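Heme-binding protein A (Haemophilus parasuis 29755, PDB 3TPA) probably binds glutathione in the periplasm as the solute-binding component of a peptide-type ABC importer, despite a name that points to heme. Local coordinates at residues A[312-317]-A[322-327]; A[219-224]-A[505-510]; A[103-108]-A[120-125]. The protein carries 1 engineered substitution. All coordinates share one frame; numbering follows the deposited sequence. Where two conformers were deposited one is given.

Interaction 1. Residues A[312-317]-A[322-327]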
loop_
_atom_site.group_PDB
_atom_site.type_symbol
_atom_site.label_atom_id
_atom_site.label_comp_id
_atom_site.label_asym_id
_atom_site.label_seq_id
_atom_site.Cartn_x
_atom_site.Cartn_y
_atom_site.Cartn_z
ATOM N N VAL A 312 -0.094 10.867 -15.245
ATOM C CA VAL A 312 -0.983 10.151 -16.150
ATOM C C VAL A 312 -0.620 8.664 -16.184
ATOM O O VAL A 312 0.538 8.316 -16.372
ATOM C CB VAL A 312 -0.905 10.749 -17.578
ATOM C CG1 VAL A 312 -1.580 9.839 -18.587
ATOM C CG2 VAL A 312 -1.543 12.121 -17.608
ATOM N N ALA A 313 -1.607 7.793 -15.981
ATOM C CA ALA A 313 -1.375 6.334 -16.030
ATOM C C ALA A 313 -1.470 5.796 -17.459
ATOM O O ALA A 313 -2.394 6.136 -18.202
ATOM C CB ALA A 313 -2.366 5.603 -15.143
ATOM N N THR A 314 -0.513 4.952 -17.841
ATOM C CA THR A 314 -0.598 4.241 -19.121
ATOM C C THR A 314 -0.928 2.777 -18.896
ATOM O O THR A 314 -1.620 2.155 -19.710
ATOM C CB THR A 314 0.706 4.344 -19.908
ATOM O OG1 THR A 314 1.778 3.804 -19.128
ATOM C CG2 THR A 314 1.016 5.814 -20.219
ATOM N N ASN A 315 -0.413 2.239 -17.792
ATOM C CA ASN A 315 -0.673 0.873 -17.333
ATOM C C ASN A 315 -1.582 0.916 -16.112
ATOM O O ASN A 315 -1.735 1.981 -15.480
ATOM C CB ASN A 315 0.636 0.218 -16.882
ATOM C CG ASN A 315 1.520 -0.223 -18.047
ATOM O OD1 ASN A 315 1.866 -1.396 -18.175
ATOM N ND2 ASN A 315 1.908 0.733 -18.884
ATOM N N PRO A 316 -2.149 -0.238 -15.731
ATOM C CA PRO A 316 -2.950 -0.257 -14.494
ATOM C C PRO A 316 -2.118 -0.195 -13.201
ATOM O O PRO A 316 -2.703 -0.205 -12.120
ATOM C CB PRO A 316 -3.683 -1.599 -14.579
ATOM C CG PRO A 316 -2.813 -2.439 -15.446
ATOM C CD PRO A 316 -2.218 -1.521 -16.453
ATOM N N PHE A 317 -0.791 -0.167 -13.323
ATOM C CA PHE A 317 0.102 0.045 -12.199
ATOM C C PHE A 317 1.316 0.843 -12.664
ATOM O O PHE A 317 1.663 0.792 -13.835
ATOM C CB PHE A 317 0.523 -1.276 -11.535
ATOM C CG PHE A 317 0.737 -2.418 -12.496
ATOM C CD1 PHE A 317 1.777 -2.399 -13.406
ATOM C CD2 PHE A 317 -0.098 -3.524 -12.469
ATOM C CE1 PHE A 317 1.978 -3.469 -14.278
ATOM C CE2 PHE A 317 0.100 -4.590 -13.338
ATOM C CZ PHE A 317 1.136 -4.559 -14.246
ATOM N N LEU A 322 6.296 -4.883 -11.060
ATOM C CA LEU A 322 6.671 -5.958 -11.980
ATOM C C LEU A 322 5.628 -6.129 -13.084
ATOM O O LEU A 322 4.433 -6.163 -12.802
ATOM C CB LEU A 322 6.819 -7.282 -11.219
ATOM C CG LEU A 322 7.290 -8.443 -12.106
ATOM C CD1 LEU A 322 8.742 -8.221 -12.510
ATOM C CD2 LEU A 322 7.128 -9.778 -11.415
ATOM N N GLY A 323 6.077 -6.251 -14.330
ATOM C CA GLY A 323 5.172 -6.410 -15.454
ATOM C C GLY A 323 4.815 -5.130 -16.207
ATOM O O GLY A 323 4.172 -5.180 -17.253
ATOM N N TYR A 324 5.217 -3.979 -15.674
ATOM C CA TYR A 324 4.969 -2.701 -16.335
ATOM C C TYR A 324 5.387 -2.774 -17.793
ATOM O O TYR A 324 6.426 -3.358 -18.104
ATOM C CB TYR A 324 5.755 -1.576 -15.647
ATOM C CG TYR A 324 5.524 -0.225 -16.289
ATOM C CD1 TYR A 324 4.418 0.547 -15.947
ATOM C CD2 TYR A 324 6.400 0.273 -17.242
ATOM C CE1 TYR A 324 4.195 1.779 -16.530
ATOM C CE2 TYR A 324 6.183 1.514 -17.836
ATOM C CZ TYR A 324 5.081 2.258 -17.471
ATOM O OH TYR A 324 4.861 3.486 -18.056
ATOM N N ASN A 325 4.592 -2.172 -18.680
ATOM C CA ASN A 325 4.873 -2.217 -20.120
ATOM C C ASN A 325 4.962 -0.829 -20.735
ATOM O O ASN A 325 3.943 -0.200 -20.995
ATOM C CB ASN A 325 3.821 -3.047 -20.868
ATOM C CG ASN A 325 4.062 -3.093 -22.365
ATOM O OD1 ASN A 325 5.086 -2.620 -22.862
ATOM N ND2 ASN A 325 3.116 -3.677 -23.094
ATOM N N PRO A 326 6.191 -0.363 -21.001
ATOM C CA PRO A 326 6.388 1.013 -21.482
ATOM C C PRO A 326 5.799 1.276 -22.877
ATOM O O PRO A 326 5.728 2.428 -23.291
ATOM C CB PRO A 326 7.914 1.170 -21.497
ATOM C CG PRO A 326 8.439 -0.223 -21.600
ATOM C CD PRO A 326 7.457 -1.110 -20.896
ATOM N N HIS A 327 5.367 0.242 -23.585
ATOM C CA HIS A 327 4.850 0.441 -24.935
ATOM C C HIS A 327 3.442 -0.132 -25.103
ATOM O O HIS A 327 2.998 -0.417 -26.216
ATOM C CB HIS A 327 5.817 -0.143 -25.976
ATOM C CG HIS A 327 6.265 -1.537 -25.666
ATOM N ND1 HIS A 327 5.531 -2.649 -26.020
ATOM C CD2 HIS A 327 7.370 -1.997 -25.031
ATOM C CE1 HIS A 327 6.162 -3.739 -25.615
ATOM N NE2 HIS A 327 7.278 -3.373 -25.008
HETATM O O HOH W 1 3.563 2.993 -21.071
HETATM O O HOH W 2 1.780 -4.291 -18.506
#
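Leu322 meets the ring of Phe317 through its backbone: its carbonyl O lies 3.9 Å from Phe317 CE1, while its own side chain turns off toward helix 458-475. At Gly323 the carbonyl C approaches the edge of the Phe317 ring near the ring plane. The carbonyl O of Gly323 accepts from water 2, which also donates to Asn315 OD1 and so bridges the two segments.

Tyr324 supplies the broad apolar surface. With CG anti to the backbone N, its ring reaches across the carboxamide of Asn315, the two side chains crossing at about a right angle while their planes stack 24° apart, and Asn315 ND2 comes 3.4 Å from Tyr324 CE1. Phe317 O meets the ring edge in plane, 3.5 Å from Tyr324 CD1.

Asn325 makes both of its hydrogen bonds to Asn315 through its backbone. Its N donates to Asn315 OD1 (2.9 Å), arriving above the carbonyl plane, and its O accepts from Asn315 ND2 (3.1 Å) along a nearly straight path of 169°. The second N-H of Asn315 goes to Thr314 OG1 at 3.1 Å, close to the amide plane, so bonds on both amide atoms fix the rotation of this group.

Beyond, Asn325 OD1 accepts from His327 N, closing an Asx turn. The segments run in nearly opposite directions, 171° apart, yet neither is a strand: they are two pieces of the long loop between strand 310-312 and helix 335-344, bridged by an asparagine side chain that pairs with a backbone N-H and C=O as another peptide unit would.

Interaction 2. Residues A[219-224]-A[505-510]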
loop_
_atom_site.group_PDB
_atom_site.type_symbol
_atom_site.label_atom_id
_atom_site.label_comp_id
_atom_site.label_asym_id
_atom_site.label_seq_id
_atom_site.Cartn_x
_atom_site.Cartn_y
_atom_site.Cartn_z
ATOM N N GLU A 219 20.968 9.217 17.156
ATOM C CA GLU A 219 20.804 8.769 18.535
ATOM C C GLU A 219 19.401 8.938 19.111
ATOM O O GLU A 219 18.983 8.153 19.955
ATOM C CB GLU A 219 21.827 9.461 19.445
ATOM C CG GLU A 219 23.204 8.829 19.376
ATOM C CD GLU A 219 23.266 7.502 20.111
ATOM O OE1 GLU A 219 24.152 6.684 19.787
ATOM O OE2 GLU A 219 22.435 7.282 21.021
ATOM N N ARG A 220 18.680 9.981 18.700
ATOM C CA ARG A 220 17.331 10.237 19.233
ATOM C C ARG A 220 16.351 10.693 18.149
ATOM O O ARG A 220 16.661 11.526 17.288
ATOM C CB ARG A 220 17.337 11.308 20.338
ATOM C CG ARG A 220 17.164 10.802 21.775
ATOM C CD ARG A 220 18.042 11.602 22.746
ATOM N NE ARG A 220 19.428 11.691 22.298
ATOM C CZ ARG A 220 20.300 12.615 22.666
ATOM N NH1 ARG A 220 21.526 12.558 22.182
ATOM N NH2 ARG A 220 19.965 13.590 23.516
ATOM N N LEU A 221 15.151 10.151 18.244
ATOM C CA LEU A 221 14.099 10.392 17.289
ATOM C C LEU A 221 12.933 11.012 18.047
ATOM O O LEU A 221 12.457 10.445 19.035
ATOM C CB LEU A 221 13.663 9.056 16.688
ATOM C CG LEU A 221 13.607 8.805 15.187
ATOM C CD1 LEU A 221 14.902 9.202 14.478
ATOM C CD2 LEU A 221 13.289 7.313 14.962
ATOM N N ILE A 222 12.476 12.181 17.605
ATOM C CA ILE A 222 11.268 12.760 18.174
ATOM C C ILE A 222 10.180 12.885 17.120
ATOM O O ILE A 222 10.358 13.585 16.126
ATOM C CB ILE A 222 11.518 14.149 18.788
ATOM C CG1 ILE A 222 12.637 14.082 19.825
ATOM C CG2 ILE A 222 10.245 14.684 19.422
ATOM C CD1 ILE A 222 13.059 15.438 20.355
ATOM N N PHE A 223 9.056 12.204 17.341
ATOM C CA PHE A 223 7.862 12.425 16.534
ATOM C C PHE A 223 7.000 13.502 17.206
ATOM O O PHE A 223 6.348 13.231 18.216
ATOM C CB PHE A 223 7.035 11.147 16.404
ATOM C CG PHE A 223 7.623 10.099 15.471
ATOM C CD1 PHE A 223 6.796 9.175 14.859
ATOM C CD2 PHE A 223 8.985 10.035 15.232
ATOM C CE1 PHE A 223 7.321 8.197 14.005
ATOM C CE2 PHE A 223 9.518 9.067 14.390
ATOM C CZ PHE A 223 8.681 8.147 13.774
ATOM N N SER A 224 6.996 14.711 16.645
ATOM C CA SER A 224 6.245 15.820 17.227
ATOM C C SER A 224 4.918 16.052 16.514
ATOM O O SER A 224 4.888 16.383 15.332
ATOM C CB SER A 224 7.077 17.102 17.200
ATOM O OG SER A 224 6.293 18.224 17.580
ATOM N N THR A 505 8.055 5.762 6.430
ATOM C CA THR A 505 9.284 6.511 6.706
ATOM C C THR A 505 10.170 5.762 7.722
ATOM O O THR A 505 9.875 5.735 8.919
ATOM C CB THR A 505 8.970 7.906 7.290
ATOM O OG1 THR A 505 8.148 7.747 8.448
ATOM C CG2 THR A 505 8.217 8.790 6.283
ATOM N N ALA A 506 11.254 5.167 7.247
ATOM C CA ALA A 506 12.230 4.528 8.131
ATOM C C ALA A 506 13.435 5.448 8.320
ATOM O O ALA A 506 13.921 6.043 7.364
ATOM C CB ALA A 506 12.673 3.163 7.571
ATOM N N PHE A 507 13.903 5.585 9.553
ATOM C CA PHE A 507 14.994 6.504 9.842
ATOM C C PHE A 507 16.333 5.820 10.107
ATOM O O PHE A 507 17.344 6.488 10.308
ATOM C CB PHE A 507 14.587 7.487 10.943
ATOM C CG PHE A 507 13.378 8.309 10.575
ATOM C CD1 PHE A 507 13.456 9.263 9.565
ATOM C CD2 PHE A 507 12.168 8.112 11.207
ATOM C CE1 PHE A 507 12.353 10.014 9.208
ATOM C CE2 PHE A 507 11.055 8.854 10.853
ATOM C CZ PHE A 507 11.147 9.809 9.847
ATOM N N TYR A 508 16.350 4.488 10.074
ATOM C CA TYR A 508 17.616 3.761 10.094
ATOM C C TYR A 508 18.375 4.089 8.821
ATOM O O TYR A 508 17.778 4.207 7.761
ATOM C CB TYR A 508 17.398 2.246 10.179
ATOM C CG TYR A 508 18.705 1.490 10.312
ATOM C CD1 TYR A 508 19.428 1.519 11.512
ATOM C CD2 TYR A 508 19.236 0.781 9.241
ATOM C CE1 TYR A 508 20.628 0.839 11.642
ATOM C CE2 TYR A 508 20.435 0.101 9.359
ATOM C CZ TYR A 508 21.125 0.137 10.565
ATOM O OH TYR A 508 22.313 -0.537 10.686
ATOM N N GLY A 509 19.690 4.229 8.913
ATOM C CA GLY A 509 20.474 4.586 7.740
ATOM C C GLY A 509 20.485 6.084 7.448
ATOM O O GLY A 509 21.213 6.547 6.574
ATOM N N VAL A 510 19.681 6.846 8.181
ATOM C CA VAL A 510 19.628 8.298 7.993
ATOM C C VAL A 510 20.596 9.022 8.940
ATOM O O VAL A 510 20.788 8.615 10.091
ATOM C CB VAL A 510 18.200 8.851 8.193
ATOM C CG1 VAL A 510 18.191 10.377 8.147
ATOM C CG2 VAL A 510 17.247 8.283 7.150
#
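Phe507 reaches across to strand 220-225 and touches two side chains of that strand, Leu221 and Phe223, which lie two residues apart and both meet the same aromatic group. The evidence for how the rings are set comes from which atoms approach which. Phe223 CZ stands 3.8 Å from Phe507 CE2, at the edge of the Phe507 ring and near its plane. Seen from the Phe223 ring, the same Phe507 atom arrives obliquely, so the edge of Phe507 meets Phe223 at a slant.

Leu221 touches a different part of Phe507. Its CD1 packs against Phe507 CB at 3.9 Å, and its CD2 lies 4.0 Å from Phe507 CD2, so the forked end of the leucine follows the base and near flank of the phenylalanine. Phe507 has CG anti to its carbonyl carbon (chi1 -59°), which carries the ring past Leu221 and sets CE2 beside Phe223. The CA atoms of Leu221 and Phe507 remain 8.4 Å apart, and side chains alone close that distance.

Phe507 also opens a type II beta turn, in which Val510 N donates to Phe507 O (3.2 Å) and Gly509 takes a positive phi of 83°. Around the contact, Asn12 of strand 9-14 touches both Phe223 and Phe507, while Tyr205 of the neighbouring strand meets the Phe223 ring.

All three touching residues are buried and every close approach is carbon to carbon. With 130 Å² covered in total, this is a small van der Waals contact between apolar side chains, without directional bonds, that joins the C-terminal loop to the mixed sheet.

Interaction 3. Residues A[103-108]-A[120-125]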
loop_
_atom_site.group_PDB
_atom_site.type_symbol
_atom_site.label_atom_id
_atom_site.label_comp_id
_atom_site.label_asym_id
_atom_site.label_seq_id
_atom_site.Cartn_x
_atom_site.Cartn_y
_atom_site.Cartn_z
ATOM N N ARG A 103 -1.010 -15.439 16.915
ATOM C CA ARG A 103 -1.894 -14.510 17.614
ATOM C C ARG A 103 -2.993 -14.104 16.640
ATOM O O ARG A 103 -4.172 -13.994 16.998
ATOM C CB ARG A 103 -1.141 -13.263 18.081
ATOM C CG ARG A 103 -2.047 -12.236 18.742
ATOM C CD ARG A 103 -1.382 -10.875 18.924
ATOM N NE ARG A 103 -2.300 -9.966 19.605
ATOM C CZ ARG A 103 -1.975 -8.780 20.091
ATOM N NH1 ARG A 103 -0.733 -8.319 19.985
ATOM N NH2 ARG A 103 -2.903 -8.058 20.696
ATOM N N GLN A 104 -2.584 -13.942 15.388
ATOM C CA GLN A 104 -3.455 -13.477 14.333
ATOM C C GLN A 104 -4.311 -14.583 13.730
ATOM O O GLN A 104 -5.510 -14.412 13.583
ATOM C CB GLN A 104 -2.625 -12.786 13.241
ATOM C CG GLN A 104 -1.696 -11.691 13.827
ATOM C CD GLN A 104 -1.116 -10.781 12.778
ATOM O OE1 GLN A 104 -1.826 -10.269 11.916
ATOM N NE2 GLN A 104 0.187 -10.561 12.849
ATOM N N ALA A 105 -3.697 -15.714 13.392
ATOM C CA ALA A 105 -4.375 -16.759 12.610
ATOM C C ALA A 105 -5.265 -17.696 13.420
ATOM O O ALA A 105 -6.189 -18.303 12.883
ATOM C CB ALA A 105 -3.358 -17.589 11.845
ATOM N N ASP A 106 -4.949 -17.841 14.696
ATOM C CA ASP A 106 -5.635 -18.779 15.567
ATOM C C ASP A 106 -6.593 -18.018 16.451
ATOM O O ASP A 106 -6.165 -17.333 17.371
ATOM C CB ASP A 106 -4.593 -19.515 16.420
ATOM C CG ASP A 106 -5.212 -20.469 17.432
ATOM O OD1 ASP A 106 -6.455 -20.591 17.467
ATOM O OD2 ASP A 106 -4.439 -21.100 18.199
ATOM N N LYS A 107 -7.889 -18.122 16.173
ATOM C CA LYS A 107 -8.904 -17.413 16.969
ATOM C C LYS A 107 -8.894 -17.778 18.464
ATOM O O LYS A 107 -9.337 -16.995 19.309
ATOM C CB LYS A 107 -10.303 -17.640 16.389
ATOM C CG LYS A 107 -10.918 -18.977 16.757
ATOM C CD LYS A 107 -12.357 -19.068 16.272
ATOM C CE LYS A 107 -12.970 -20.427 16.581
ATOM N NZ LYS A 107 -13.299 -20.620 18.024
ATOM N N ASN A 108 -8.374 -18.957 18.794
ATOM C CA ASN A 108 -8.335 -19.397 20.192
ATOM C C ASN A 108 -7.090 -18.954 20.945
ATOM O O ASN A 108 -6.983 -19.128 22.162
ATOM C CB ASN A 108 -8.484 -20.920 20.270
ATOM C CG ASN A 108 -9.886 -21.386 19.916
ATOM O OD1 ASN A 108 -10.839 -20.631 20.038
ATOM N ND2 ASN A 108 -10.012 -22.637 19.480
ATOM N N PHE A 120 -6.610 -6.499 10.776
ATOM C CA PHE A 120 -7.003 -5.910 9.513
ATOM C C PHE A 120 -6.149 -6.405 8.360
ATOM O O PHE A 120 -6.659 -6.715 7.307
ATOM C CB PHE A 120 -6.879 -4.380 9.558
ATOM C CG PHE A 120 -7.836 -3.716 10.493
ATOM C CD1 PHE A 120 -9.186 -3.638 10.181
ATOM C CD2 PHE A 120 -7.385 -3.154 11.679
ATOM C CE1 PHE A 120 -10.070 -3.025 11.045
ATOM C CE2 PHE A 120 -8.261 -2.532 12.539
ATOM C CZ PHE A 120 -9.607 -2.469 12.223
ATOM N N TYR A 121 -4.838 -6.422 8.540
ATOM C CA TYR A 121 -3.958 -6.732 7.424
ATOM C C TYR A 121 -3.919 -8.237 7.163
ATOM O O TYR A 121 -3.931 -8.683 6.014
ATOM C CB TYR A 121 -2.562 -6.133 7.637
ATOM C CG TYR A 121 -2.399 -4.760 7.021
ATOM C CD1 TYR A 121 -2.689 -3.615 7.739
ATOM C CD2 TYR A 121 -1.956 -4.614 5.718
ATOM C CE1 TYR A 121 -2.545 -2.366 7.174
ATOM C CE2 TYR A 121 -1.810 -3.359 5.141
ATOM C CZ TYR A 121 -2.107 -2.240 5.877
ATOM O OH TYR A 121 -1.967 -0.987 5.309
ATOM N N PHE A 122 -3.893 -9.030 8.229
ATOM C CA PHE A 122 -3.958 -10.478 8.058
ATOM C C PHE A 122 -5.103 -10.844 7.097
ATOM O O PHE A 122 -4.937 -11.665 6.188
ATOM C CB PHE A 122 -4.147 -11.154 9.419
ATOM C CG PHE A 122 -3.965 -12.650 9.393
ATOM C CD1 PHE A 122 -2.697 -13.214 9.486
ATOM C CD2 PHE A 122 -5.056 -13.492 9.300
ATOM C CE1 PHE A 122 -2.529 -14.598 9.470
ATOM C CE2 PHE A 122 -4.891 -14.890 9.280
ATOM C CZ PHE A 122 -3.631 -15.434 9.365
ATOM N N ASN A 123 -6.261 -10.210 7.297
ATOM C CA ASN A 123 -7.443 -10.462 6.464
ATOM C C ASN A 123 -7.379 -9.787 5.094
ATOM O O ASN A 123 -7.747 -10.381 4.082
ATOM C CB ASN A 123 -8.724 -10.040 7.202
ATOM C CG ASN A 123 -9.067 -10.992 8.329
ATOM O OD1 ASN A 123 -9.592 -12.081 8.100
ATOM N ND2 ASN A 123 -8.747 -10.598 9.551
ATOM N N TRP A 124 -6.900 -8.550 5.058
ATOM C CA TRP A 124 -6.779 -7.840 3.785
ATOM C C TRP A 124 -5.874 -8.586 2.805
ATOM O O TRP A 124 -6.131 -8.576 1.604
ATOM C CB TRP A 124 -6.292 -6.410 3.993
ATOM C CG TRP A 124 -7.310 -5.523 4.654
ATOM C CD1 TRP A 124 -8.671 -5.663 4.611
ATOM C CD2 TRP A 124 -7.052 -4.382 5.482
ATOM N NE1 TRP A 124 -9.274 -4.668 5.343
ATOM C CE2 TRP A 124 -8.304 -3.869 5.892
ATOM C CE3 TRP A 124 -5.885 -3.735 5.910
ATOM C CZ2 TRP A 124 -8.421 -2.750 6.702
ATOM C CZ3 TRP A 124 -6.006 -2.624 6.719
ATOM C CH2 TRP A 124 -7.264 -2.141 7.106
ATOM N N MET A 125 -4.822 -9.221 3.323
ATOM C CA MET A 125 -3.884 -9.989 2.502
ATOM C C MET A 125 -4.296 -11.461 2.330
ATOM O O MET A 125 -3.525 -12.289 1.836
ATOM C CB MET A 125 -2.465 -9.895 3.079
ATOM C CG MET A 125 -1.970 -8.461 3.255
ATOM S SD MET A 125 -2.187 -7.439 1.776
ATOM C CE MET A 125 -1.106 -8.275 0.617
HETATM O O HOH W 3 -3.270 -8.092 10.833
#
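The last turn of helix 94-105 comes beside the short helix 120-124, with the CA atoms of Gln104 and Phe122 7.0 Å apart and Asp106 already leaving helical angles. Phe122 has CG anti to the backbone N (chi1 -169°), which sends its ring out from the short helix against the end of the longer one. One face of that ring receives the methylene of Gln104: CB sits 4.2 Å from the ring centroid and 28° off the normal, a CH-pi contact. Ala105 N lies over the same face, offset toward the rim, and the methyl of Ala105 presses on the far end of the ring, CB to Phe122 CZ being a tight 3.3 Å.

The Gln104 chain is extended beyond CG and passes obliquely along the ring, leaving OE1 3.5 Å from Phe122 CB. Water 3 lies 2.8 Å from both Gln104 OE1 and Phe122 N; it accepts from the latter and can donate to OE1, though other acceptors compete for its protons. The other end of the amide, NE2, is bonded to Phe161 O.

Leu127 and Pro128 of helix 127-130 also touch Phe122. Gln104 thus plays two parts, its aliphatic base packing on the ring while its amide is anchored through NE2 and probably through the water; that water serves an N-H in the first turn of helix 120-124, where no earlier helical carbonyl is available to it.

The three contacts are separate in space. Interactions 1 and 3 lie on opposite sides of the chain's centre, their own centres 32 Å apart and nearest atoms about 14 Å apart. Interaction 2 stands 29 Å from interaction 3 and 34 Å from interaction 1, centre to centre. In sequence, interactions 3 and 1 join nearby pieces of chain, whereas interaction 2 brings residues 505-510 back to strand 220-225 after 280 intervening residues, a span that includes interaction 1. The family is that of extracellular solute-binding proteins, whose ligand typically lies between two lobes; no ligand position is established here, so none of the three contacts can be assigned to the glutathione site.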